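Local coordinates for protein Polyphosphate:AMP phosphotransferase (Pseudomonas aeruginosa PAO1, PDB 3CZP) that transfers phosphate from inorganic polyphosphate to AMP to make ADP, using magnesium, and converts GMP to GDP less efficiently, at residues 367-375 / 385-396. Residues are numbered along the deposited sequence; the frame is centred on the assembly and turned at random.
Sequences WYGRVLVER and WLRAYGEINDFE
Val371 and Trp385 mark the close end of a nearly antiparallel pair. The axes of helices 370-375 and 385-396 approach to 9.6 Å at 157°. Trp367 and Tyr368, earlier in the chain than Val371, pack against the later turns of the second.

There, two donors grip one oxygen of Glu396. Trp367 NE1 reaches Glu396 OE2 at 3.0 Å, in the indole plane and on the anti lone pair. Tyr368 OH gives its proton to the same OE2 atom at 2.6 Å, from the syn side and tilted out of the carboxylate plane. Lys408 binds both Glu396 OE1 and the Tyr368 hydroxyl, so this buried carboxylate is probably ionised. Phe395 points its edge at the face of Trp367, with Phe395 CE2 3.5 Å from Trp367 CD2. Ile392 CG2 lies at the indole edge and also touches the end of Tyr368.

Midway, Val371 CG1 sits over the Tyr389 ring, 3.5 Å from Tyr389 CE1, and touches Ala388 CB. A water joins Val371 O to Tyr389 OH.

At the other end, Arg375 lies along one face of Trp385. With chi2 at 171°, CD lies over the centre of the six-membered ring, and the chain continues extended to NE. The guanidinium follows as an off-centre cation-pi stack, with planes 27° apart. Arg375 NH1 makes a weak bond to Tyr389 OH and a salt bridge to Asp455.

The helical hairpin connects strands 360-364 and 404-412, which flank strand 300-307 in the parallel sheet of the second PPK2 domain, with the 2-3-1-4-5 strand order of a P-loop kinase-like fold.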
loop_
_atom_site.group_PDB
_atom_site.type_symbol
_atom_site.label_atom_id
_atom_site.label_comp_id
_atom_site.label_asym_id
_atom_site.label_seq_id
_atom_site.Cartn_x
_atom_site.Cartn_y
_atom_site.Cartn_z
ATOM N N TRP A 367 3.671 6.885 -16.810
ATOM C CA TRP A 367 5.094 6.546 -16.791
ATOM C C TRP A 367 5.911 7.153 -17.917
ATOM O O TRP A 367 7.118 7.119 -17.874
ATOM C CB TRP A 367 5.271 5.028 -16.840
ATOM C CG TRP A 367 4.376 4.295 -17.804
ATOM C CD1 TRP A 367 4.679 3.918 -19.097
ATOM C CD2 TRP A 367 3.044 3.800 -17.547
ATOM N NE1 TRP A 367 3.615 3.243 -19.653
ATOM C CE2 TRP A 367 2.598 3.163 -18.737
ATOM C CE3 TRP A 367 2.169 3.899 -16.460
ATOM C CZ2 TRP A 367 1.369 2.599 -18.857
ATOM C CZ3 TRP A 367 0.916 3.316 -16.564
ATOM C CH2 TRP A 367 0.520 2.664 -17.757
ATOM N N TYR A 368 5.243 7.652 -18.944
ATOM C CA TYR A 368 5.879 8.418 -20.021
ATOM C C TYR A 368 6.497 9.748 -19.603
ATOM O O TYR A 368 7.338 10.311 -20.345
ATOM C CB TYR A 368 4.932 8.549 -21.219
ATOM C CG TYR A 368 4.766 7.221 -21.915
ATOM C CD1 TYR A 368 5.744 6.751 -22.763
ATOM C CD2 TYR A 368 3.667 6.391 -21.656
ATOM C CE1 TYR A 368 5.633 5.510 -23.396
ATOM C CE2 TYR A 368 3.550 5.136 -22.296
ATOM C CZ TYR A 368 4.543 4.713 -23.175
ATOM O OH TYR A 368 4.487 3.489 -23.817
ATOM N N GLY A 369 6.137 10.219 -18.413
ATOM C CA GLY A 369 6.745 11.424 -17.845
ATOM C C GLY A 369 8.267 11.398 -17.871
ATOM O O GLY A 369 8.892 12.404 -18.142
ATOM N N ARG A 370 8.851 10.231 -17.598
ATOM C CA ARG A 370 10.296 10.049 -17.621
ATOM C C ARG A 370 10.941 10.473 -18.946
ATOM O O ARG A 370 12.016 11.132 -18.945
ATOM C CB ARG A 370 10.715 8.605 -17.275
ATOM C CG ARG A 370 12.225 8.445 -17.386
ATOM C CD ARG A 370 12.823 7.480 -16.416
ATOM N NE ARG A 370 12.893 8.060 -15.068
ATOM C CZ ARG A 370 13.426 7.415 -14.042
ATOM N NH1 ARG A 370 13.920 6.182 -14.197
ATOM N NH2 ARG A 370 13.425 7.983 -12.854
ATOM N N VAL A 371 10.289 10.121 -20.068
ATOM C CA VAL A 371 10.813 10.442 -21.411
ATOM C C VAL A 371 10.188 11.706 -22.017
ATOM O O VAL A 371 10.465 12.061 -23.156
ATOM C CB VAL A 371 10.637 9.271 -22.384
ATOM C CG1 VAL A 371 11.332 8.032 -21.801
ATOM C CG2 VAL A 371 9.138 9.062 -22.695
ATOM N N LEU A 372 9.372 12.394 -21.219
ATOM C CA LEU A 372 8.815 13.685 -21.598
ATOM C C LEU A 372 9.331 14.725 -20.626
ATOM O O LEU A 372 10.475 15.143 -20.744
ATOM C CB LEU A 372 7.287 13.602 -21.662
ATOM C CG LEU A 372 6.678 12.696 -22.759
ATOM C CD1 LEU A 372 5.158 12.614 -22.489
ATOM C CD2 LEU A 372 6.993 13.147 -24.234
ATOM N N VAL A 373 8.543 15.141 -19.639
ATOM C CA VAL A 373 9.006 16.199 -18.702
ATOM C C VAL A 373 10.350 15.981 -17.959
ATOM O O VAL A 373 11.090 16.929 -17.757
ATOM C CB VAL A 373 7.887 16.580 -17.676
ATOM C CG1 VAL A 373 7.447 15.364 -16.812
ATOM C CG2 VAL A 373 8.318 17.780 -16.828
ATOM N N GLU A 374 10.675 14.756 -17.538
ATOM C CA GLU A 374 11.949 14.523 -16.863
ATOM C C GLU A 374 13.135 14.738 -17.799
ATOM O O GLU A 374 14.130 15.303 -17.389
ATOM C CB GLU A 374 12.024 13.115 -16.270
ATOM C CG GLU A 374 10.992 12.856 -15.181
ATOM C CD GLU A 374 11.191 11.527 -14.413
ATOM O OE1 GLU A 374 12.172 10.790 -14.609
ATOM O OE2 GLU A 374 10.335 11.240 -13.577
ATOM N N ARG A 375 13.030 14.228 -19.026
ATOM C CA ARG A 375 14.049 14.378 -20.045
ATOM C C ARG A 375 14.334 15.855 -20.283
ATOM O O ARG A 375 15.472 16.325 -20.190
ATOM C CB ARG A 375 13.561 13.727 -21.358
ATOM C CG ARG A 375 14.371 14.130 -22.591
ATOM C CD ARG A 375 13.980 13.266 -23.834
ATOM N NE ARG A 375 14.340 13.922 -25.117
ATOM C CZ ARG A 375 14.403 13.299 -26.305
ATOM N NH1 ARG A 375 14.181 11.996 -26.408
ATOM N NH2 ARG A 375 14.729 13.973 -27.404
ATOM N N TRP A 385 16.579 8.225 -18.889
ATOM C CA TRP A 385 15.482 8.220 -19.871
ATOM C C TRP A 385 15.768 7.329 -21.096
ATOM O O TRP A 385 14.831 6.773 -21.635
ATOM C CB TRP A 385 14.912 9.614 -20.199
ATOM C CG TRP A 385 15.845 10.616 -20.825
ATOM C CD1 TRP A 385 16.488 11.589 -20.172
ATOM C CD2 TRP A 385 16.194 10.751 -22.204
ATOM N NE1 TRP A 385 17.246 12.326 -21.031
ATOM C CE2 TRP A 385 17.093 11.824 -22.297
ATOM C CE3 TRP A 385 15.866 10.046 -23.368
ATOM C CZ2 TRP A 385 17.651 12.243 -23.511
ATOM C CZ3 TRP A 385 16.410 10.454 -24.579
ATOM C CH2 TRP A 385 17.298 11.554 -24.648
ATOM N N LEU A 386 17.038 7.124 -21.496
ATOM C CA LEU A 386 17.339 6.306 -22.684
ATOM C C LEU A 386 16.979 4.850 -22.475
ATOM O O LEU A 386 16.526 4.147 -23.408
ATOM C CB LEU A 386 18.830 6.388 -23.050
ATOM C CG LEU A 386 19.230 7.644 -23.810
ATOM C CD1 LEU A 386 20.748 7.843 -23.770
ATOM C CD2 LEU A 386 18.705 7.568 -25.233
ATOM N N ARG A 387 17.189 4.393 -21.246
ATOM C CA ARG A 387 16.827 3.024 -20.871
ATOM C C ARG A 387 15.343 2.872 -20.582
ATOM O O ARG A 387 14.835 1.763 -20.592
ATOM C CB ARG A 387 17.681 2.522 -19.706
ATOM C CG ARG A 387 17.535 3.255 -18.379
ATOM C CD ARG A 387 18.444 2.698 -17.300
ATOM N NE ARG A 387 18.362 3.564 -16.126
ATOM C CZ ARG A 387 17.485 3.461 -15.127
ATOM N NH1 ARG A 387 16.564 2.526 -15.117
ATOM N NH2 ARG A 387 17.516 4.348 -14.140
ATOM N N ALA A 388 14.645 3.978 -20.349
ATOM C CA ALA A 388 13.197 3.960 -20.023
ATOM C C ALA A 388 12.269 3.409 -21.124
ATOM O O ALA A 388 11.255 2.782 -20.816
ATOM C CB ALA A 388 12.700 5.335 -19.583
ATOM N N TYR A 389 12.620 3.655 -22.382
ATOM C CA TYR A 389 11.815 3.189 -23.505
ATOM C C TYR A 389 11.660 1.674 -23.473
ATOM O O TYR A 389 10.550 1.149 -23.557
ATOM C CB TYR A 389 12.441 3.626 -24.831
ATOM C CG TYR A 389 12.604 5.123 -24.969
ATOM C CD1 TYR A 389 11.498 5.949 -25.122
ATOM C CD2 TYR A 389 13.862 5.709 -24.947
ATOM C CE1 TYR A 389 11.642 7.318 -25.248
ATOM C CE2 TYR A 389 14.015 7.077 -25.074
ATOM C CZ TYR A 389 12.902 7.876 -25.224
ATOM O OH TYR A 389 13.051 9.238 -25.349
ATOM N N GLY A 390 12.784 0.975 -23.350
ATOM C CA GLY A 390 12.784 -0.508 -23.295
ATOM C C GLY A 390 12.104 -1.046 -22.074
ATOM O O GLY A 390 11.355 -2.011 -22.126
ATOM N N GLU A 391 12.424 -0.443 -20.943
ATOM C CA GLU A 391 11.695 -0.669 -19.681
ATOM C C GLU A 391 10.163 -0.505 -19.802
ATOM O O GLU A 391 9.388 -1.326 -19.302
ATOM C CB GLU A 391 12.260 0.280 -18.614
ATOM C CG GLU A 391 13.613 -0.149 -18.172
ATOM C CD GLU A 391 14.330 0.799 -17.260
ATOM O OE1 GLU A 391 13.855 1.932 -17.010
ATOM O OE2 GLU A 391 15.383 0.341 -16.768
ATOM N N ILE A 392 9.734 0.568 -20.459
ATOM C CA ILE A 392 8.307 0.831 -20.628
ATOM C C ILE A 392 7.649 -0.262 -21.465
ATOM O O ILE A 392 6.567 -0.750 -21.138
ATOM C CB ILE A 392 8.060 2.197 -21.293
ATOM C CG1 ILE A 392 8.296 3.328 -20.291
ATOM C CG2 ILE A 392 6.650 2.265 -21.859
ATOM C CD1 ILE A 392 8.361 4.701 -20.924
ATOM N N ASN A 393 8.320 -0.637 -22.548
ATOM C CA ASN A 393 7.853 -1.667 -23.442
ATOM C C ASN A 393 7.760 -2.998 -22.767
ATOM O O ASN A 393 6.748 -3.737 -22.961
ATOM C CB ASN A 393 8.757 -1.745 -24.692
ATOM C CG ASN A 393 8.556 -0.598 -25.643
ATOM O OD1 ASN A 393 7.496 0.046 -25.676
ATOM N ND2 ASN A 393 9.582 -0.345 -26.461
ATOM N N ASP A 394 8.753 -3.290 -21.905
ATOM C CA ASP A 394 8.723 -4.563 -21.162
ATOM C C ASP A 394 7.524 -4.554 -20.183
ATOM O O ASP A 394 6.794 -5.517 -20.079
ATOM C CB ASP A 394 10.016 -4.878 -20.384
ATOM C CG ASP A 394 11.278 -5.055 -21.286
ATOM O OD1 ASP A 394 11.201 -5.336 -22.532
ATOM O OD2 ASP A 394 12.390 -4.909 -20.704
ATOM N N PHE A 395 7.342 -3.442 -19.489
ATOM C CA PHE A 395 6.170 -3.202 -18.620
ATOM C C PHE A 395 4.843 -3.422 -19.323
ATOM O O PHE A 395 3.996 -4.190 -18.886
ATOM C CB PHE A 395 6.283 -1.751 -18.110
ATOM C CG PHE A 395 5.152 -1.268 -17.223
ATOM C CD1 PHE A 395 4.585 -2.078 -16.263
ATOM C CD2 PHE A 395 4.661 0.011 -17.373
ATOM C CE1 PHE A 395 3.553 -1.596 -15.403
ATOM C CE2 PHE A 395 3.603 0.473 -16.529
ATOM C CZ PHE A 395 3.077 -0.318 -15.546
ATOM N N GLU A 396 4.683 -2.769 -20.462
ATOM C CA GLU A 396 3.454 -2.845 -21.241
ATOM C C GLU A 396 3.197 -4.218 -21.793
ATOM O O GLU A 396 2.048 -4.632 -21.912
ATOM C CB GLU A 396 3.435 -1.789 -22.353
ATOM C CG GLU A 396 3.252 -0.400 -21.735
ATOM C CD GLU A 396 3.286 0.733 -22.737
ATOM O OE1 GLU A 396 3.379 0.478 -23.959
ATOM O OE2 GLU A 396 3.237 1.883 -22.258
HETATM O O HOH W 1 14.524 4.771 -16.596
HETATM O O HOH W 2 10.747 10.742 -25.508
HETATM O O HOH W 3 17.985 15.113 -20.454
#